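PDB 5TQB: assembly chaperone of ribosomal protein L4 (Acl4) from Chaetomium thermophilum, which probably binds newly made ribosomal protein L4 and shields it until it is built into the large ribosomal subunit. Local coordinates for residues 271-276 / 329-334; 237-242 / 265-270. All blocks are in the same frame, centred on the assembly; numbering follows the deposited sequence.

Interaction 1 (271-276 / 329-334); sequences ARYRLG and ASIIGE
Y273 reaches from helix 262-281 across to S330 on helix 318-333, and one polar bond joins them: OH of Y273 lies 3.1 Å from OG of S330, and either hydroxyl could be the donor. OG stands at the edge of the tyrosine ring, in its plane, so the serine meets the phenol from beside the hydroxyl, on the CE2 side of the ring, and lies over neither face. Both groups are aimed by their first torsions: CG of Y273 is anti to its backbone N (chi1 177°), and OG of S330 is likewise swung away from its own N, at 161°.

The apolar half belongs to I331. Its CG1 branch comes up to the same ring edge, 3.7 Å from CD2 of Y273, and CD1 follows at 3.9 Å from that carbon. Tyrosine and isoleucine slide past each other in opposite directions, so the ring edge lies alongside the aliphatic branch.

Both segments run the same way, on helices separated in the chain by helix 291-313; such next-but-one helix packing recurs in alpha-helical repeat folds such as the TPR. Helix 291-313 also flanks the pair, with S299 touching both Y273 and I331.

Stacking fixes the tyrosine further: W296 packs ring on ring against Y273, and its NE1 hydrogen-bonds to the Y273 carbonyl. With an alanine here, S330 OG would probably lose its partner and a gap would be likely to open between I331 and W296.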
loop_
_atom_site.group_PDB
_atom_site.type_symbol
_atom_site.label_atom_id
_atom_site.label_comp_id
_atom_site.label_asym_id
_atom_site.label_seq_id
_atom_site.Cartn_x
_atom_site.Cartn_y
_atom_site.Cartn_z
ATOM N N ALA B 271 12.139 -8.103 12.992
ATOM C CA ALA B 271 12.285 -6.829 13.688
ATOM C C ALA B 271 12.026 -7.013 15.180
ATOM O O ALA B 271 12.663 -6.374 16.017
ATOM C CB ALA B 271 11.337 -5.794 13.112
ATOM N N ARG B 272 11.093 -7.899 15.505
ATOM C CA ARG B 272 10.713 -8.130 16.887
ATOM C C ARG B 272 11.734 -9.038 17.568
ATOM O O ARG B 272 11.982 -8.919 18.770
ATOM C CB ARG B 272 9.295 -8.715 16.945
ATOM C CG ARG B 272 8.213 -7.675 16.647
ATOM C CD ARG B 272 6.847 -8.294 16.385
ATOM N NE ARG B 272 5.823 -7.264 16.220
ATOM C CZ ARG B 272 5.686 -6.501 15.137
ATOM N NH1 ARG B 272 4.727 -5.587 15.088
ATOM N NH2 ARG B 272 6.504 -6.639 14.101
ATOM N N TYR B 273 12.345 -9.924 16.786
ATOM C CA TYR B 273 13.413 -10.788 17.288
ATOM C C TYR B 273 14.642 -9.958 17.644
ATOM O O TYR B 273 15.251 -10.154 18.701
ATOM C CB TYR B 273 13.780 -11.842 16.238
ATOM C CG TYR B 273 14.923 -12.739 16.641
ATOM C CD1 TYR B 273 16.236 -12.381 16.373
ATOM C CD2 TYR B 273 14.693 -13.948 17.282
ATOM C CE1 TYR B 273 17.288 -13.193 16.738
ATOM C CE2 TYR B 273 15.743 -14.771 17.651
ATOM C CZ TYR B 273 17.039 -14.388 17.375
ATOM O OH TYR B 273 18.093 -15.203 17.736
ATOM N N ARG B 274 15.001 -9.037 16.752
ATOM C CA ARG B 274 16.145 -8.151 16.957
ATOM C C ARG B 274 15.908 -7.266 18.167
ATOM O O ARG B 274 16.800 -7.066 18.995
ATOM C CB ARG B 274 16.370 -7.270 15.721
ATOM C CG ARG B 274 16.743 -8.041 14.467
ATOM C CD ARG B 274 18.193 -8.444 14.494
ATOM N NE ARG B 274 19.063 -7.288 14.343
ATOM C CZ ARG B 274 20.340 -7.255 14.708
ATOM N NH1 ARG B 274 21.040 -6.144 14.527
ATOM N NH2 ARG B 274 20.913 -8.321 15.261
ATOM N N LEU B 275 14.693 -6.739 18.262
ATOM C CA LEU B 275 14.321 -5.886 19.379
ATOM C C LEU B 275 14.417 -6.659 20.696
ATOM O O LEU B 275 14.826 -6.113 21.720
ATOM C CB LEU B 275 12.904 -5.346 19.173
ATOM C CG LEU B 275 12.394 -4.357 20.221
ATOM C CD1 LEU B 275 13.313 -3.143 20.328
ATOM C CD2 LEU B 275 10.977 -3.925 19.888
ATOM N N GLY B 276 14.050 -7.935 20.656
ATOM C CA GLY B 276 14.103 -8.772 21.838
ATOM C C GLY B 276 15.526 -9.037 22.286
ATOM O O GLY B 276 15.800 -9.109 23.484
ATOM N N ALA B 329 13.043 -21.782 16.163
ATOM C CA ALA B 329 13.777 -22.787 16.928
ATOM C C ALA B 329 14.680 -22.117 17.954
ATOM O O ALA B 329 14.852 -22.614 19.071
ATOM C CB ALA B 329 14.599 -23.656 15.996
ATOM N N SER B 330 15.244 -20.978 17.568
ATOM C CA SER B 330 16.114 -20.210 18.447
ATOM C C SER B 330 15.365 -19.612 19.640
ATOM O O SER B 330 15.813 -19.729 20.780
ATOM C CB SER B 330 16.787 -19.095 17.659
ATOM O OG SER B 330 17.267 -18.088 18.528
ATOM N N ILE B 331 14.233 -18.965 19.373
ATOM C CA ILE B 331 13.410 -18.387 20.434
ATOM C C ILE B 331 12.964 -19.464 21.418
ATOM O O ILE B 331 12.878 -19.221 22.621
ATOM C CB ILE B 331 12.163 -17.675 19.859
ATOM C CG1 ILE B 331 12.576 -16.461 19.031
ATOM C CG2 ILE B 331 11.235 -17.206 20.977
ATOM C CD1 ILE B 331 11.453 -15.879 18.196
ATOM N N ILE B 332 12.679 -20.653 20.896
ATOM C CA ILE B 332 12.214 -21.764 21.717
ATOM C C ILE B 332 13.278 -22.198 22.715
ATOM O O ILE B 332 12.979 -22.428 23.887
ATOM C CB ILE B 332 11.802 -22.960 20.837
ATOM C CG1 ILE B 332 10.456 -22.666 20.173
ATOM C CG2 ILE B 332 11.699 -24.246 21.664
ATOM C CD1 ILE B 332 10.049 -23.665 19.112
ATOM N N GLY B 333 14.514 -22.313 22.244
ATOM C CA GLY B 333 15.613 -22.762 23.083
ATOM C C GLY B 333 15.855 -21.854 24.272
ATOM O O GLY B 333 16.262 -22.312 25.339
ATOM N N GLU B 334 15.594 -20.563 24.088
ATOM C CA GLU B 334 15.849 -19.571 25.125
ATOM C C GLU B 334 14.635 -19.335 26.019
ATOM O O GLU B 334 14.708 -18.556 26.969
ATOM C CB GLU B 334 16.258 -18.243 24.491
ATOM C CG GLU B 334 17.367 -18.354 23.454
ATOM C CD GLU B 334 18.663 -18.899 24.030
ATOM O OE1 GLU B 334 19.151 -19.928 23.518
ATOM O OE2 GLU B 334 19.196 -18.294 24.985
#

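Interaction 2 (237-242 / 265-270); sequences LLIEVD and WYLGGY
The hydroxyl of Y266 is gripped from two sources, H323 ND1 and the backbone of the other protein chain in the assembly, and it sits 4.3 Å above the plane of the Y270 ring, offset toward the rim. That ring is what I239 meets from helix 228-240: CG2 of I239 lies 4.1 Å from CD1 of Y270, and the two side chains cross obliquely. The isoleucine divides its two branches between two partners. Its CG1 arm, anti to the carbonyl carbon (chi1 -61°), carries CD1 to L267, 3.8 Å from the backbone O and 4.3 Å from CD2 of that residue.

Just past I239 the helix closes in a Schellman motif, with D242 at positive phi and M243 N bonded to L238 O. Beside this end, E240 is bound by a basic side chain and backbone of the other chain, probably the L4 client.

I239, L267 and Y270 are all buried. Around them, L238 leans on helix 244-257, L237 and V241 face helices 185-197 and 201-212, and W265 and Y266 pack onto helix 291-313, which places the contact inside a stack of helices.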
loop_
_atom_site.group_PDB
_atom_site.type_symbol
_atom_site.label_atom_id
_atom_site.label_comp_id
_atom_site.label_asym_id
_atom_site.label_seq_id
_atom_site.Cartn_x
_atom_site.Cartn_y
_atom_site.Cartn_z
ATOM N N LEU B 237 15.460 -0.911 5.771
ATOM C CA LEU B 237 16.330 0.189 6.172
ATOM C C LEU B 237 16.255 0.450 7.676
ATOM O O LEU B 237 17.264 0.758 8.303
ATOM C CB LEU B 237 15.967 1.470 5.419
ATOM C CG LEU B 237 16.125 1.457 3.896
ATOM C CD1 LEU B 237 15.653 2.776 3.329
ATOM C CD2 LEU B 237 17.549 1.193 3.483
ATOM N N LEU B 238 15.057 0.335 8.244
ATOM C CA LEU B 238 14.841 0.610 9.665
ATOM C C LEU B 238 15.488 -0.430 10.584
ATOM O O LEU B 238 16.020 -0.087 11.641
ATOM C CB LEU B 238 13.344 0.676 9.969
ATOM C CG LEU B 238 12.577 1.901 9.472
ATOM C CD1 LEU B 238 11.099 1.720 9.758
ATOM C CD2 LEU B 238 13.086 3.176 10.123
ATOM N N ILE B 239 15.417 -1.700 10.197
ATOM C CA ILE B 239 16.037 -2.762 10.977
ATOM C C ILE B 239 17.557 -2.666 10.836
ATOM O O ILE B 239 18.295 -2.928 11.782
ATOM C CB ILE B 239 15.547 -4.150 10.528
ATOM C CG1 ILE B 239 14.038 -4.262 10.724
ATOM C CG2 ILE B 239 16.222 -5.253 11.330
ATOM C CD1 ILE B 239 13.413 -5.424 9.984
ATOM N N GLU B 240 18.004 -2.273 9.648
ATOM C CA GLU B 240 19.420 -2.119 9.356
ATOM C C GLU B 240 20.091 -1.156 10.332
ATOM O O GLU B 240 21.144 -1.470 10.891
ATOM C CB GLU B 240 19.606 -1.620 7.921
ATOM C CG GLU B 240 21.061 -1.526 7.464
ATOM C CD GLU B 240 21.683 -2.880 7.172
ATOM O OE1 GLU B 240 21.042 -3.688 6.467
ATOM O OE2 GLU B 240 22.815 -3.135 7.644
ATOM N N VAL B 241 19.478 0.008 10.540
ATOM C CA VAL B 241 20.073 1.053 11.377
ATOM C C VAL B 241 19.440 1.136 12.771
ATOM O O VAL B 241 19.421 2.204 13.390
ATOM C CB VAL B 241 19.998 2.432 10.689
ATOM C CG1 VAL B 241 20.734 2.399 9.354
ATOM C CG2 VAL B 241 18.560 2.846 10.488
ATOM N N ASP B 242 18.917 0.009 13.248
ATOM C CA ASP B 242 18.519 -0.157 14.651
ATOM C C ASP B 242 17.349 0.720 15.096
ATOM O O ASP B 242 17.342 1.225 16.219
ATOM C CB ASP B 242 19.715 0.089 15.578
ATOM C CG ASP B 242 20.902 -0.795 15.245
ATOM O OD1 ASP B 242 20.908 -1.967 15.683
ATOM O OD2 ASP B 242 21.825 -0.319 14.545
ATOM N N TRP B 265 5.357 -10.532 7.116
ATOM C CA TRP B 265 5.281 -11.305 8.350
ATOM C C TRP B 265 6.700 -11.610 8.826
ATOM O O TRP B 265 7.002 -11.527 10.012
ATOM C CB TRP B 265 4.491 -12.602 8.159
ATOM C CG TRP B 265 2.997 -12.429 8.192
ATOM C CD1 TRP B 265 2.127 -12.595 7.153
ATOM C CD2 TRP B 265 2.201 -12.062 9.326
ATOM N NE1 TRP B 265 0.840 -12.353 7.569
ATOM C CE2 TRP B 265 0.857 -12.023 8.898
ATOM C CE3 TRP B 265 2.493 -11.760 10.659
ATOM C CZ2 TRP B 265 -0.193 -11.691 9.757
ATOM C CZ3 TRP B 265 1.449 -11.433 11.511
ATOM C CH2 TRP B 265 0.122 -11.404 11.057
ATOM N N TYR B 266 7.572 -11.936 7.881
ATOM C CA TYR B 266 8.965 -12.209 8.193
ATOM C C TYR B 266 9.669 -10.980 8.762
ATOM O O TYR B 266 10.302 -11.049 9.812
ATOM C CB TYR B 266 9.705 -12.688 6.949
ATOM C CG TYR B 266 11.187 -12.801 7.167
ATOM C CD1 TYR B 266 11.724 -13.886 7.844
ATOM C CD2 TYR B 266 12.051 -11.816 6.714
ATOM C CE1 TYR B 266 13.075 -13.993 8.053
ATOM C CE2 TYR B 266 13.401 -11.910 6.924
ATOM C CZ TYR B 266 13.911 -13.002 7.594
ATOM O OH TYR B 266 15.269 -13.097 7.798
ATOM N N LEU B 267 9.554 -9.855 8.071
ATOM C CA LEU B 267 10.232 -8.642 8.504
ATOM C C LEU B 267 9.761 -8.202 9.887
ATOM O O LEU B 267 10.567 -7.772 10.711
ATOM C CB LEU B 267 10.037 -7.522 7.479
ATOM C CG LEU B 267 10.855 -7.688 6.193
ATOM C CD1 LEU B 267 10.413 -6.671 5.137
ATOM C CD2 LEU B 267 12.364 -7.572 6.461
ATOM N N GLY B 268 8.464 -8.332 10.146
ATOM C CA GLY B 268 7.905 -7.966 11.436
ATOM C C GLY B 268 8.387 -8.909 12.521
ATOM O O GLY B 268 8.691 -8.492 13.640
ATOM N N GLY B 269 8.457 -10.192 12.186
ATOM C CA GLY B 269 8.972 -11.185 13.106
ATOM C C GLY B 269 10.442 -10.968 13.406
ATOM O O GLY B 269 10.879 -11.092 14.553
ATOM N N TYR B 270 11.208 -10.640 12.371
ATOM C CA TYR B 270 12.640 -10.429 12.531
ATOM C C TYR B 270 12.905 -9.146 13.304
ATOM O O TYR B 270 13.784 -9.103 14.168
ATOM C CB TYR B 270 13.342 -10.379 11.175
ATOM C CG TYR B 270 14.850 -10.409 11.293
ATOM C CD1 TYR B 270 15.621 -9.324 10.897
ATOM C CD2 TYR B 270 15.501 -11.522 11.819
ATOM C CE1 TYR B 270 16.999 -9.350 11.012
ATOM C CE2 TYR B 270 16.874 -11.559 11.934
ATOM C CZ TYR B 270 17.620 -10.470 11.528
ATOM O OH TYR B 270 18.990 -10.498 11.643
#

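Overall arrangement
Helix 262-281 is the shared element: its earlier turns, 265-270, serve interaction 2 and the following turns, 271-276, serve interaction 1. The centres are about 13 Å apart, and they touch, since I239 CD1 packs 3.8 Å from A271 CB. Along the chain they come in series, 237-242 with 265-270 closing before 271-276 opens toward 329-334. Helices 228-240, 262-281 and 318-333 are thus joined in succession, each skipping one intervening helix, as in superhelical TPR-like folds. The other protein chain reaches residues of both contacts, far more at interaction 2, consistent with helices 228-240 and 262-281 helping to form the client-binding surface.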